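Local coordinates for regulatory protein BlaR1 (Bacillus licheniformis, PDB 1NRF) that binds penicillin and probably senses beta-lactam antibiotics at the cell surface, through acylation of a serine in this C-terminal sensor domain, signalling to the cytoplasm, at residues L74-I79 against R121-D126; S106-S111 against D185-E190; G35-F40 against S249-K254; S57-A62 against H231-K236; Y65-A70 against S198-T203. One frame throughout, in Å; residues are numbered along the deposited sequence.

Contact 1 (L74-I79 against R121-D126)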
# COMPACT_ATOMS: atom_id res chain seq x y z
N LEU A 74 -12.97 0.38 10.18
CA LEU A 74 -12.97 -0.22 11.51
C LEU A 74 -13.22 0.86 12.58
O LEU A 74 -14.06 0.69 13.47
CB LEU A 74 -11.62 -0.90 11.78
CG LEU A 74 -11.33 -2.15 10.95
CD1 LEU A 74 -9.88 -2.59 11.14
CD2 LEU A 74 -12.31 -3.26 11.35
N GLU A 75 -12.49 1.96 12.48
CA GLU A 75 -12.61 3.07 13.41
C GLU A 75 -14.01 3.65 13.48
O GLU A 75 -14.40 4.23 14.50
CB GLU A 75 -11.62 4.17 13.03
CG GLU A 75 -10.23 3.97 13.60
CD GLU A 75 -10.20 4.19 15.09
OE1 GLU A 75 -10.69 5.25 15.54
OE2 GLU A 75 -9.69 3.31 15.82
N SER A 76 -14.77 3.50 12.39
CA SER A 76 -16.14 4.01 12.31
C SER A 76 -17.18 3.01 12.80
O SER A 76 -18.34 3.37 13.02
CB SER A 76 -16.47 4.40 10.86
OG SER A 76 -15.86 5.62 10.50
N GLY A 77 -16.77 1.77 12.96
CA GLY A 77 -17.69 0.74 13.40
C GLY A 77 -18.41 0.12 12.23
O GLY A 77 -19.30 -0.72 12.41
N ILE A 78 -18.04 0.52 11.01
CA ILE A 78 -18.66 -0.02 9.80
C ILE A 78 -18.44 -1.53 9.71
O ILE A 78 -19.24 -2.25 9.13
CB ILE A 78 -18.10 0.65 8.52
CG1 ILE A 78 -18.36 2.16 8.57
CG2 ILE A 78 -18.75 0.06 7.29
CD1 ILE A 78 -19.81 2.54 8.81
N ILE A 79 -17.33 -1.99 10.29
CA ILE A 79 -16.97 -3.40 10.32
C ILE A 79 -16.16 -3.65 11.58
O ILE A 79 -15.64 -2.71 12.18
CB ILE A 79 -16.13 -3.84 9.08
CG1 ILE A 79 -14.93 -2.90 8.90
CG2 ILE A 79 -16.98 -3.84 7.83
CD1 ILE A 79 -14.04 -3.30 7.77
N ARG A 121 -18.40 4.15 0.57
CA ARG A 121 -19.68 4.79 0.31
C ARG A 121 -20.54 4.88 1.57
O ARG A 121 -21.35 5.79 1.72
CB ARG A 121 -20.45 4.03 -0.77
CG ARG A 121 -19.84 4.15 -2.17
CD ARG A 121 -20.12 2.92 -3.02
NE ARG A 121 -19.66 3.07 -4.40
CZ ARG A 121 -19.57 2.07 -5.27
NH1 ARG A 121 -19.91 0.84 -4.90
NH2 ARG A 121 -19.18 2.29 -6.52
N GLN A 122 -20.34 3.93 2.49
CA GLN A 122 -21.11 3.92 3.73
C GLN A 122 -20.62 5.07 4.62
O GLN A 122 -21.40 5.67 5.36
CB GLN A 122 -20.95 2.58 4.45
CG GLN A 122 -22.05 2.27 5.46
CD GLN A 122 -21.95 0.86 6.08
OE1 GLN A 122 -21.72 -0.13 5.38
NE2 GLN A 122 -22.14 0.78 7.40
N ILE A 123 -19.33 5.38 4.53
CA ILE A 123 -18.75 6.44 5.34
C ILE A 123 -19.07 7.83 4.78
O ILE A 123 -19.27 8.78 5.54
CB ILE A 123 -17.23 6.24 5.48
CG1 ILE A 123 -16.97 4.91 6.20
CG2 ILE A 123 -16.60 7.38 6.26
CD1 ILE A 123 -15.51 4.56 6.35
N GLY A 124 -19.11 7.95 3.46
CA GLY A 124 -19.43 9.24 2.85
C GLY A 124 -18.26 10.17 2.56
O GLY A 124 -17.24 10.15 3.26
N GLU A 125 -18.43 11.01 1.54
CA GLU A 125 -17.41 11.97 1.13
C GLU A 125 -16.97 12.93 2.23
O GLU A 125 -15.77 13.21 2.39
CB GLU A 125 -17.91 12.80 -0.06
CG GLU A 125 -16.99 13.96 -0.42
CD GLU A 125 -17.42 14.73 -1.65
OE1 GLU A 125 -16.69 15.66 -2.04
OE2 GLU A 125 -18.49 14.40 -2.22
N ASP A 126 -17.93 13.46 2.98
CA ASP A 126 -17.61 14.38 4.06
C ASP A 126 -16.65 13.71 5.05
O ASP A 126 -15.56 14.23 5.32
CB ASP A 126 -18.90 14.85 4.76
CG ASP A 126 -19.83 15.64 3.82
OD1 ASP A 126 -20.96 15.99 4.24
OD2 ASP A 126 -19.45 15.92 2.67
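The turn that leaves helix 66-76 runs past the C-terminal part of helix 113-123 at a CA spacing of 7.6 Å for Ile78 and Gln122, with Ser76 and Ile123 nearly as close. Ile78 carries most of the contact. Its two branches bracket the amide nitrogen of Gln122: CD1 lies 3.2 Å from NE2, while CG2 comes to 3.5 Å from CD of the same amide and equally near its OE1. The two side chains reach for each other from opposite directions. Gln122 has CG anti to its backbone N (chi1 -160°) and an extended chain beyond, which carries the amide across to the isoleucine. Next to the amide the methylene CG1 of Ile78 meets CG1 of Ile123 at 3.9 Å.

Both segments are helix ends in the all-helical part of the penicillin-binding fold, and glycine shapes each of them. Gly77, with positive phi, closes helix 66-76 in a Schellman motif, its N bonded to Leu74 O at 3.0 Å. That reversal turns the chain so that Ile78 points at the neighbouring helix. Gly124, likewise at positive phi, follows helix 113-123 and is the N-cap of helix 125-134.

Ser76 adds a looser touch, OG standing 4.3 Å from the terminal methyl CD1 of Ile123; this hydroxyl also has a weak hydrogen bond to Leu72 O, one turn back in its own helix. Ile123 is buried and packs on Leu72 as well, whereas Gln122 and Ser76 lie at the surface of the domain. Leu119, on the helix that holds Gln122, also touches Ile78.

Contact 2 (S106-S111 against D185-E190)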
# COMPACT_ATOMS: atom_id res chain seq x y z
N SER A 106 -10.18 -11.40 3.02
CA SER A 106 -10.18 -11.94 1.66
C SER A 106 -10.14 -10.80 0.62
O SER A 106 -9.52 -10.93 -0.44
CB SER A 106 -11.41 -12.84 1.42
OG SER A 106 -12.62 -12.12 1.38
N ALA A 107 -10.78 -9.68 0.94
CA ALA A 107 -10.82 -8.54 0.05
C ALA A 107 -9.44 -7.93 -0.15
O ALA A 107 -9.11 -7.46 -1.25
CB ALA A 107 -11.80 -7.49 0.59
N MET A 108 -8.64 -7.93 0.91
CA MET A 108 -7.28 -7.41 0.87
C MET A 108 -6.38 -8.26 -0.00
O MET A 108 -5.74 -7.76 -0.93
CB MET A 108 -6.67 -7.35 2.28
CG MET A 108 -6.96 -6.07 3.03
SD MET A 108 -6.10 -4.58 2.39
CE MET A 108 -6.36 -3.51 3.79
N SER A 109 -6.32 -9.56 0.31
CA SER A 109 -5.47 -10.49 -0.45
C SER A 109 -5.82 -10.43 -1.92
O SER A 109 -4.95 -10.44 -2.78
CB SER A 109 -5.68 -11.92 0.02
OG SER A 109 -5.69 -12.01 1.43
N SER A 110 -7.11 -10.34 -2.19
CA SER A 110 -7.59 -10.33 -3.56
C SER A 110 -7.81 -8.93 -4.14
O SER A 110 -8.09 -8.79 -5.34
CB SER A 110 -8.87 -11.15 -3.62
OG SER A 110 -8.61 -12.47 -3.15
N SER A 111 -7.65 -7.90 -3.32
CA SER A 111 -7.87 -6.55 -3.80
C SER A 111 -9.27 -6.46 -4.40
O SER A 111 -9.47 -5.83 -5.43
CB SER A 111 -6.83 -6.17 -4.87
OG SER A 111 -5.54 -6.04 -4.31
N ASP A 185 -2.86 -7.59 10.45
CA ASP A 185 -3.06 -8.99 10.07
C ASP A 185 -3.57 -9.13 8.65
O ASP A 185 -3.21 -10.08 7.95
CB ASP A 185 -4.05 -9.67 11.01
CG ASP A 185 -3.61 -9.67 12.45
OD1 ASP A 185 -2.42 -9.96 12.70
OD2 ASP A 185 -4.45 -9.38 13.33
N SER A 186 -4.41 -8.20 8.21
CA SER A 186 -4.96 -8.25 6.86
C SER A 186 -3.89 -8.22 5.77
O SER A 186 -4.10 -8.74 4.68
CB SER A 186 -5.94 -7.09 6.65
OG SER A 186 -5.28 -5.84 6.79
N ILE A 187 -2.75 -7.60 6.07
CA ILE A 187 -1.68 -7.49 5.09
C ILE A 187 -0.41 -8.31 5.38
O ILE A 187 0.55 -8.27 4.62
CB ILE A 187 -1.27 -6.04 4.91
CG1 ILE A 187 -0.76 -5.49 6.25
CG2 ILE A 187 -2.46 -5.23 4.41
CD1 ILE A 187 -0.10 -4.15 6.15
N ARG A 188 -0.40 -9.04 6.50
CA ARG A 188 0.75 -9.87 6.84
C ARG A 188 0.80 -10.97 5.79
O ARG A 188 -0.16 -11.73 5.64
CB ARG A 188 0.56 -10.48 8.23
CG ARG A 188 1.82 -10.96 8.91
CD ARG A 188 1.51 -11.56 10.28
NE ARG A 188 0.61 -10.73 11.07
CZ ARG A 188 0.93 -9.56 11.63
NH1 ARG A 188 0.03 -8.88 12.33
NH2 ARG A 188 2.16 -9.07 11.50
N LEU A 189 1.90 -11.07 5.06
CA LEU A 189 2.03 -12.07 3.99
C LEU A 189 2.76 -13.38 4.29
O LEU A 189 2.22 -14.46 4.05
CB LEU A 189 2.68 -11.44 2.77
CG LEU A 189 1.88 -10.30 2.15
CD1 LEU A 189 2.73 -9.57 1.11
CD2 LEU A 189 0.60 -10.86 1.54
N GLU A 190 3.98 -13.28 4.80
CA GLU A 190 4.80 -14.46 5.11
C GLU A 190 5.69 -14.25 6.33
O GLU A 190 5.77 -13.17 6.89
CB GLU A 190 5.72 -14.79 3.93
CG GLU A 190 5.03 -15.23 2.66
CD GLU A 190 5.99 -15.87 1.67
OE1 GLU A 190 6.65 -16.87 2.04
OE2 GLU A 190 6.08 -15.39 0.53
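Met108 reaches Ser186 through a bend in its chain: a chi2 of -70° folds the thioether over Ser186 of helix 177-187. CG of Met108 then lies 3.9 Å from CB of Ser186, and the terminal methyl CE comes equally near Ser186 OG. At the root of the chain, Met108 CB rests 3.8 Å from the carbonyl O of Ser186. The serine hydroxyl is placed between its backbone N and carbonyl carbon (chi1 61°), where it hydrogen-bonds back to Val183 O, a partner within its own helix. The methionine thus covers a polar atom that is already satisfied. Further on, SD of Met108 passes 4.2 Å from CG2 of Ile187, which also packs on Val67; the longer branch leads away.

Met108 belongs to helix 104-110, which a Schellman motif closes: Ser111 takes positive phi, Thr112 N bonds to Ala107 O, and Ser111 N bonds weakly to Met108 O. Ser111 begins the sequence Ser-Thr-Thr, consistent with the second motif of penicillin-recognising enzymes, Ser-Xxx-Asn in many relatives, and its OG is hydrogen-bonded to Lys200 NZ. The side chain of Met108 is about 7 Å from that of Ser63, the probable acylated serine.

On the other segment, helix 177-187 leads on to strand 188-192 of the sheet, where Leu189 and Glu190 both face Leu197 in a classic beta bulge. A salt bridge spans the junction: Arg188 NH1 bonds almost straight to Asp185 OD1 at 2.7 Å. The carboxylate oxygen lies in the guanidinium plane but is itself approached from above the carboxylate plane, 39° out of it.

Contact 3 (G35-F40 against S249-K254)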
# COMPACT_ATOMS: atom_id res chain seq x y z
N GLY A 35 11.05 2.79 -12.38
CA GLY A 35 10.35 3.22 -11.19
C GLY A 35 11.29 3.60 -10.06
O GLY A 35 12.44 4.01 -10.30
N GLY A 36 10.82 3.46 -8.83
CA GLY A 36 11.64 3.82 -7.70
C GLY A 36 11.57 2.85 -6.56
O GLY A 36 10.73 1.95 -6.52
N PHE A 37 12.47 3.05 -5.60
CA PHE A 37 12.55 2.21 -4.43
C PHE A 37 12.95 3.02 -3.20
O PHE A 37 13.98 3.70 -3.20
CB PHE A 37 13.58 1.10 -4.67
CG PHE A 37 13.87 0.26 -3.47
CD1 PHE A 37 12.98 -0.72 -3.06
CD2 PHE A 37 15.05 0.44 -2.75
CE1 PHE A 37 13.26 -1.53 -1.96
CE2 PHE A 37 15.34 -0.35 -1.65
CZ PHE A 37 14.44 -1.34 -1.25
N VAL A 38 12.11 2.97 -2.17
CA VAL A 38 12.39 3.65 -0.93
C VAL A 38 12.39 2.63 0.20
O VAL A 38 11.41 1.89 0.37
CB VAL A 38 11.34 4.72 -0.59
CG1 VAL A 38 11.73 5.45 0.68
CG2 VAL A 38 11.19 5.72 -1.73
N LEU A 39 13.48 2.56 0.94
CA LEU A 39 13.58 1.67 2.09
C LEU A 39 13.95 2.52 3.31
O LEU A 39 14.77 3.44 3.20
CB LEU A 39 14.64 0.61 1.86
CG LEU A 39 14.98 -0.24 3.08
CD1 LEU A 39 13.92 -1.33 3.26
CD2 LEU A 39 16.35 -0.86 2.88
N PHE A 40 13.36 2.23 4.46
CA PHE A 40 13.66 2.98 5.67
C PHE A 40 14.06 2.10 6.85
O PHE A 40 13.26 1.27 7.31
CB PHE A 40 12.48 3.87 6.08
CG PHE A 40 12.74 4.70 7.31
CD1 PHE A 40 12.12 4.39 8.53
CD2 PHE A 40 13.62 5.78 7.27
CE1 PHE A 40 12.37 5.14 9.68
CE2 PHE A 40 13.88 6.54 8.41
CZ PHE A 40 13.25 6.22 9.62
N SER A 249 13.16 -8.78 -4.73
CA SER A 249 14.49 -9.16 -5.16
C SER A 249 15.46 -8.19 -4.50
O SER A 249 16.51 -8.59 -3.99
CB SER A 249 14.62 -9.08 -6.68
OG SER A 249 14.59 -7.74 -7.14
N ILE A 250 15.11 -6.90 -4.50
CA ILE A 250 15.98 -5.91 -3.88
C ILE A 250 16.07 -6.17 -2.38
O ILE A 250 17.16 -6.11 -1.81
CB ILE A 250 15.47 -4.47 -4.13
CG1 ILE A 250 15.50 -4.18 -5.63
CG2 ILE A 250 16.33 -3.46 -3.37
CD1 ILE A 250 14.99 -2.80 -6.00
N LEU A 251 14.95 -6.48 -1.75
CA LEU A 251 14.93 -6.77 -0.31
C LEU A 251 15.84 -7.95 0.02
O LEU A 251 16.53 -7.96 1.03
CB LEU A 251 13.51 -7.08 0.16
CG LEU A 251 12.77 -6.04 1.00
CD1 LEU A 251 12.96 -4.66 0.40
CD2 LEU A 251 11.29 -6.40 1.08
N ASP A 252 15.81 -8.95 -0.86
CA ASP A 252 16.60 -10.15 -0.70
C ASP A 252 18.06 -9.88 -1.05
O ASP A 252 18.95 -10.64 -0.67
CB ASP A 252 16.02 -11.25 -1.60
CG ASP A 252 16.98 -12.41 -1.80
OD1 ASP A 252 17.80 -12.36 -2.74
OD2 ASP A 252 16.91 -13.37 -1.00
N LYS A 253 18.30 -8.79 -1.78
CA LYS A 253 19.64 -8.41 -2.18
C LYS A 253 20.40 -7.77 -1.02
O LYS A 253 21.61 -7.93 -0.88
CB LYS A 253 19.58 -7.44 -3.37
CG LYS A 253 20.92 -7.08 -3.96
CD LYS A 253 21.61 -8.31 -4.55
CE LYS A 253 22.81 -7.90 -5.38
NZ LYS A 253 23.43 -9.06 -6.08
N LYS A 254 19.68 -7.04 -0.18
CA LYS A 254 20.28 -6.38 0.97
C LYS A 254 20.07 -7.23 2.21
O LYS A 254 20.18 -6.75 3.33
CB LYS A 254 19.69 -4.99 1.18
CG LYS A 254 19.77 -4.10 -0.06
CD LYS A 254 19.94 -2.63 0.31
CE LYS A 254 21.34 -2.37 0.86
NZ LYS A 254 21.61 -0.94 1.17
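Ile250 sets its branched methyl CG2 over one face of the Phe37 ring, 3.8 Å from the centroid and 21° off the normal, a CH-pi contact displaced toward the rim at CZ. The other branch covers the root of the same ring, CD1 lying 4.1 Å from Phe37 CG. In this double hold CG1 of Ile250 lies beside the backbone N (chi1 -63°), which puts CG2 anti to that N. Leu251 comes next and meets the ring in its plane, at the edge, where its CD1 is 3.9 Å from Phe37 CE1. The same methyl makes a looser contact with CD1 of Leu39, at 4.5 Å.

Here the C-terminal helix 239-253 packs on the central sheet of the penicillin-binding fold; the axes of the short segments are 11.0 Å apart and cross at -43°. Phe37 and Leu39, two apart on strand 33-41, point to this helix, while Val38 and Phe40 between and beyond them pack on helix 158-170. Past Leu251 the helix runs out: Ile250 O accepts from both Lys253 N and Lys254 N, and Lys254 sends its NZ to a salt bridge with Glu22.

Contact 4 (S57-A62 against H231-K236)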
# COMPACT_ATOMS: atom_id res chain seq x y z
N SER A 57 7.85 11.60 -6.58
CA SER A 57 6.74 11.95 -7.45
C SER A 57 5.52 11.22 -6.92
O SER A 57 5.62 10.08 -6.50
CB SER A 57 7.03 11.50 -8.87
OG SER A 57 8.20 12.13 -9.36
N ARG A 58 4.36 11.88 -6.94
CA ARG A 58 3.12 11.29 -6.47
C ARG A 58 2.38 10.59 -7.59
O ARG A 58 2.45 11.00 -8.75
CB ARG A 58 2.22 12.35 -5.86
CG ARG A 58 2.55 12.71 -4.44
CD ARG A 58 1.89 14.01 -4.08
NE ARG A 58 1.92 14.28 -2.64
CZ ARG A 58 1.87 15.50 -2.13
NH1 ARG A 58 1.81 16.55 -2.94
NH2 ARG A 58 1.88 15.68 -0.82
N PHE A 59 1.67 9.53 -7.25
CA PHE A 59 0.90 8.77 -8.22
C PHE A 59 -0.38 8.33 -7.54
O PHE A 59 -0.50 8.41 -6.31
CB PHE A 59 1.69 7.55 -8.66
CG PHE A 59 3.08 7.86 -9.10
CD1 PHE A 59 4.14 7.83 -8.19
CD2 PHE A 59 3.35 8.19 -10.42
CE1 PHE A 59 5.44 8.12 -8.59
CE2 PHE A 59 4.65 8.48 -10.84
CZ PHE A 59 5.70 8.44 -9.92
N ALA A 60 -1.34 7.86 -8.33
CA ALA A 60 -2.57 7.38 -7.73
C ALA A 60 -2.15 6.19 -6.85
O ALA A 60 -1.40 5.31 -7.29
CB ALA A 60 -3.55 6.94 -8.81
N PRO A 61 -2.62 6.15 -5.60
CA PRO A 61 -2.27 5.04 -4.70
C PRO A 61 -2.82 3.67 -5.09
O PRO A 61 -2.23 2.64 -4.77
CB PRO A 61 -2.80 5.53 -3.36
CG PRO A 61 -4.01 6.35 -3.76
CD PRO A 61 -3.48 7.14 -4.93
N ALA A 62 -3.95 3.67 -5.79
CA ALA A 62 -4.61 2.43 -6.22
C ALA A 62 -4.86 1.50 -5.02
O ALA A 62 -5.07 1.98 -3.90
CB ALA A 62 -3.76 1.73 -7.28
N HIS A 231 7.50 1.83 -6.70
CA HIS A 231 6.51 2.25 -7.67
C HIS A 231 7.12 2.07 -9.04
O HIS A 231 8.24 2.50 -9.28
CB HIS A 231 6.08 3.70 -7.48
CG HIS A 231 5.09 4.16 -8.51
ND1 HIS A 231 5.47 4.60 -9.77
CD2 HIS A 231 3.74 4.16 -8.51
CE1 HIS A 231 4.39 4.85 -10.49
NE2 HIS A 231 3.33 4.59 -9.75
N ILE A 232 6.37 1.43 -9.94
CA ILE A 232 6.86 1.16 -11.29
C ILE A 232 5.94 1.60 -12.43
O ILE A 232 4.76 1.93 -12.23
CB ILE A 232 7.13 -0.34 -11.49
CG1 ILE A 232 5.81 -1.12 -11.41
CG2 ILE A 232 8.11 -0.85 -10.45
CD1 ILE A 232 5.93 -2.59 -11.79
N GLN A 233 6.49 1.59 -13.63
CA GLN A 233 5.77 1.95 -14.84
C GLN A 233 6.42 1.17 -15.97
O GLN A 233 7.63 1.27 -16.18
CB GLN A 233 5.90 3.46 -15.12
CG GLN A 233 5.69 4.35 -13.91
CD GLN A 233 5.87 5.82 -14.23
OE1 GLN A 233 5.93 6.66 -13.33
NE2 GLN A 233 5.94 6.15 -15.52
N GLY A 234 5.62 0.40 -16.70
CA GLY A 234 6.16 -0.38 -17.80
C GLY A 234 5.05 -1.01 -18.61
O GLY A 234 3.89 -0.63 -18.48
N GLU A 235 5.40 -1.98 -19.45
CA GLU A 235 4.40 -2.65 -20.27
C GLU A 235 3.85 -3.93 -19.65
O GLU A 235 3.14 -4.68 -20.31
CB GLU A 235 4.98 -2.95 -21.65
CG GLU A 235 6.22 -3.82 -21.63
CD GLU A 235 6.51 -4.43 -22.99
OE1 GLU A 235 5.64 -5.17 -23.50
OE2 GLU A 235 7.60 -4.16 -23.55
N LYS A 236 4.18 -4.18 -18.39
CA LYS A 236 3.70 -5.37 -17.68
C LYS A 236 2.24 -5.17 -17.31
O LYS A 236 1.90 -4.20 -16.62
CB LYS A 236 4.51 -5.60 -16.41
CG LYS A 236 5.95 -6.01 -16.63
CD LYS A 236 6.05 -7.31 -17.40
CE LYS A 236 7.14 -8.19 -16.83
NZ LYS A 236 6.78 -8.58 -15.44
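His231 O accepts a hydrogen bond from Gly36 N at 2.8 Å, within the sheet, and the imidazole of the same residue reaches out to stack on Phe59. The two rings lie face to face, centroids 3.7 Å apart and planes only 11° from parallel. CE1 of His231 sits 3.4 Å above the middle of the phenyl ring. The overlap extends back to the root of the phenylalanine, where the imidazole NE2 approaches Phe59 CG to 3.3 Å. CG of His231 is anti to its backbone N (chi1 178°), whereas Phe59 keeps CG beside its own N, and the two side chains converge at a slant. The amide end of Gln233, two residues along the strand, crosses near CE2 of Phe59 with its plane 76° from that of the ring.

The stack joins strand 225-234 to the loop between helix 52-56 and helix 66-76, the loop that leads to Ser63, the probable acylated serine of this penicillin-binding fold. Pro158 touches both rings, and Trp214, which meets His231 edge-to-face, also donates from NE1 to Ala60 O in the loop. His231 ND1 has a weak hydrogen bond to Glu54 OE2; a carboxylate so near may favour some positive character on the imidazole, which could strengthen its attraction to the phenyl face.

Contact 5 (Y65-A70 against S198-T203)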
# COMPACT_ATOMS: atom_id res chain seq x y z
N TYR A 65 -4.00 1.92 -1.13
CA TYR A 65 -4.79 2.72 -0.21
C TYR A 65 -5.79 1.93 0.65
O TYR A 65 -6.27 2.42 1.68
CB TYR A 65 -5.51 3.82 -1.01
CG TYR A 65 -6.33 4.72 -0.14
CD1 TYR A 65 -5.71 5.67 0.68
CD2 TYR A 65 -7.71 4.57 -0.04
CE1 TYR A 65 -6.43 6.42 1.58
CE2 TYR A 65 -8.45 5.32 0.85
CZ TYR A 65 -7.80 6.24 1.67
OH TYR A 65 -8.52 6.97 2.58
N LYS A 66 -6.10 0.70 0.22
CA LYS A 66 -7.05 -0.15 0.94
C LYS A 66 -6.69 -0.35 2.43
O LYS A 66 -7.56 -0.58 3.27
CB LYS A 66 -7.14 -1.52 0.26
CG LYS A 66 -7.96 -1.55 -1.02
CD LYS A 66 -7.88 -2.95 -1.62
CE LYS A 66 -8.82 -3.16 -2.79
NZ LYS A 66 -8.54 -2.25 -3.91
N VAL A 67 -5.40 -0.25 2.74
CA VAL A 67 -4.93 -0.39 4.12
C VAL A 67 -5.56 0.70 4.99
O VAL A 67 -6.05 0.43 6.09
CB VAL A 67 -3.37 -0.26 4.19
CG1 VAL A 67 -2.91 -0.25 5.64
CG2 VAL A 67 -2.72 -1.41 3.43
N PHE A 68 -5.56 1.93 4.49
CA PHE A 68 -6.12 3.04 5.24
C PHE A 68 -7.63 3.08 5.10
O PHE A 68 -8.33 3.56 5.99
CB PHE A 68 -5.49 4.36 4.80
CG PHE A 68 -4.03 4.46 5.14
CD1 PHE A 68 -3.07 3.89 4.31
CD2 PHE A 68 -3.62 5.07 6.31
CE1 PHE A 68 -1.72 3.92 4.65
CE2 PHE A 68 -2.27 5.11 6.66
CZ PHE A 68 -1.32 4.54 5.83
N SER A 69 -8.14 2.57 3.99
CA SER A 69 -9.58 2.52 3.77
C SER A 69 -10.14 1.59 4.85
O SER A 69 -11.15 1.90 5.49
CB SER A 69 -9.89 1.95 2.39
OG SER A 69 -11.28 1.71 2.24
N ALA A 70 -9.46 0.47 5.04
CA ALA A 70 -9.86 -0.53 6.03
C ALA A 70 -9.80 0.01 7.46
O ALA A 70 -10.64 -0.31 8.29
CB ALA A 70 -8.97 -1.76 5.89
N SER A 198 5.01 -7.95 5.51
CA SER A 198 3.68 -7.38 5.38
C SER A 198 3.75 -6.49 4.13
O SER A 198 4.80 -5.88 3.88
CB SER A 198 3.32 -6.52 6.60
OG SER A 198 3.10 -7.30 7.77
N GLY A 199 2.66 -6.42 3.37
CA GLY A 199 2.65 -5.59 2.18
C GLY A 199 1.34 -5.58 1.42
O GLY A 199 0.41 -6.33 1.75
N LYS A 200 1.26 -4.73 0.41
CA LYS A 200 0.05 -4.62 -0.40
C LYS A 200 0.36 -4.08 -1.79
O LYS A 200 1.07 -3.08 -1.94
CB LYS A 200 -0.97 -3.73 0.31
CG LYS A 200 -2.42 -4.23 0.17
CD LYS A 200 -3.12 -3.56 -0.99
CE LYS A 200 -4.16 -4.46 -1.60
NZ LYS A 200 -3.50 -5.43 -2.51
N THR A 201 -0.16 -4.75 -2.81
CA THR A 201 0.06 -4.37 -4.21
C THR A 201 -0.95 -3.34 -4.72
O THR A 201 -2.01 -3.16 -4.14
CB THR A 201 -0.07 -5.57 -5.17
OG1 THR A 201 -1.38 -6.13 -5.04
CG2 THR A 201 0.98 -6.61 -4.87
N GLY A 202 -0.59 -2.72 -5.83
CA GLY A 202 -1.46 -1.73 -6.45
C GLY A 202 -1.19 -1.71 -7.94
O GLY A 202 -0.03 -1.76 -8.37
N THR A 203 -2.26 -1.67 -8.73
CA THR A 203 -2.13 -1.62 -10.19
C THR A 203 -3.02 -0.54 -10.78
O THR A 203 -4.17 -0.37 -10.35
CB THR A 203 -2.50 -2.96 -10.85
OG1 THR A 203 -1.62 -3.99 -10.40
CG2 THR A 203 -2.40 -2.85 -12.36
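Beside Lys66, which meets Lys200, the ring of Tyr65 has Ser69 N 4.2 Å above one face, toward the rim, and pairs edge-to-face with Tyr137. The two lysines fit the signature motifs of penicillin-recognising enzymes: Lys66 would close the Ser-Xxx-Xxx-Lys motif begun by Ser63, the probable acylated serine, and Lys200 probably opens the Lys-Thr-Gly motif on strand 195-205. Between helix and strand they touch by carbon alone, Lys66 CD to Lys200 CE at 4.0 Å.

Their amines go to different partners. Lys66, extended until a turn at chi4 (61°), brings NZ to a hydrogen bond with Ser63 OG; it is not carboxylated here, although that modification is inferred from relatives. Lys200 bends twice, at chi2 and chi4, and curls back over its own strand. Its NZ is held by Thr201 O at 3.2 Å, from a position tilted 24° out of the carbonyl plane, and by Ser111 OG. Lys66 NZ and Lys200 NZ stay 6.1 Å apart. One helix position on, Val67 sets its methyl CG2 4.3 Å from Lys200 CB.

Along the chain contact 3 closes the longest loop and encloses contact 4, which encloses contact 5; contacts 1 and 2 both fall within contact 5, with their segments alternating. Contact 5, about 4 Å from the centre of the chain, joins the helical part to the sheet. Contact 2 touches it, their centres 9 Å apart, through Ser111 with Lys200 and through adjoining strands 188-192 and 195-205. Contact 4 touches it at Ala62 and meets contact 3 where strands 33-41 and 225-234 pair. Contact 1 shares helix 66-76 with contact 5, yet lies about 34 Å from contact 3, centre to centre. The probable penicillin-binding site thus lies between sheet and helices.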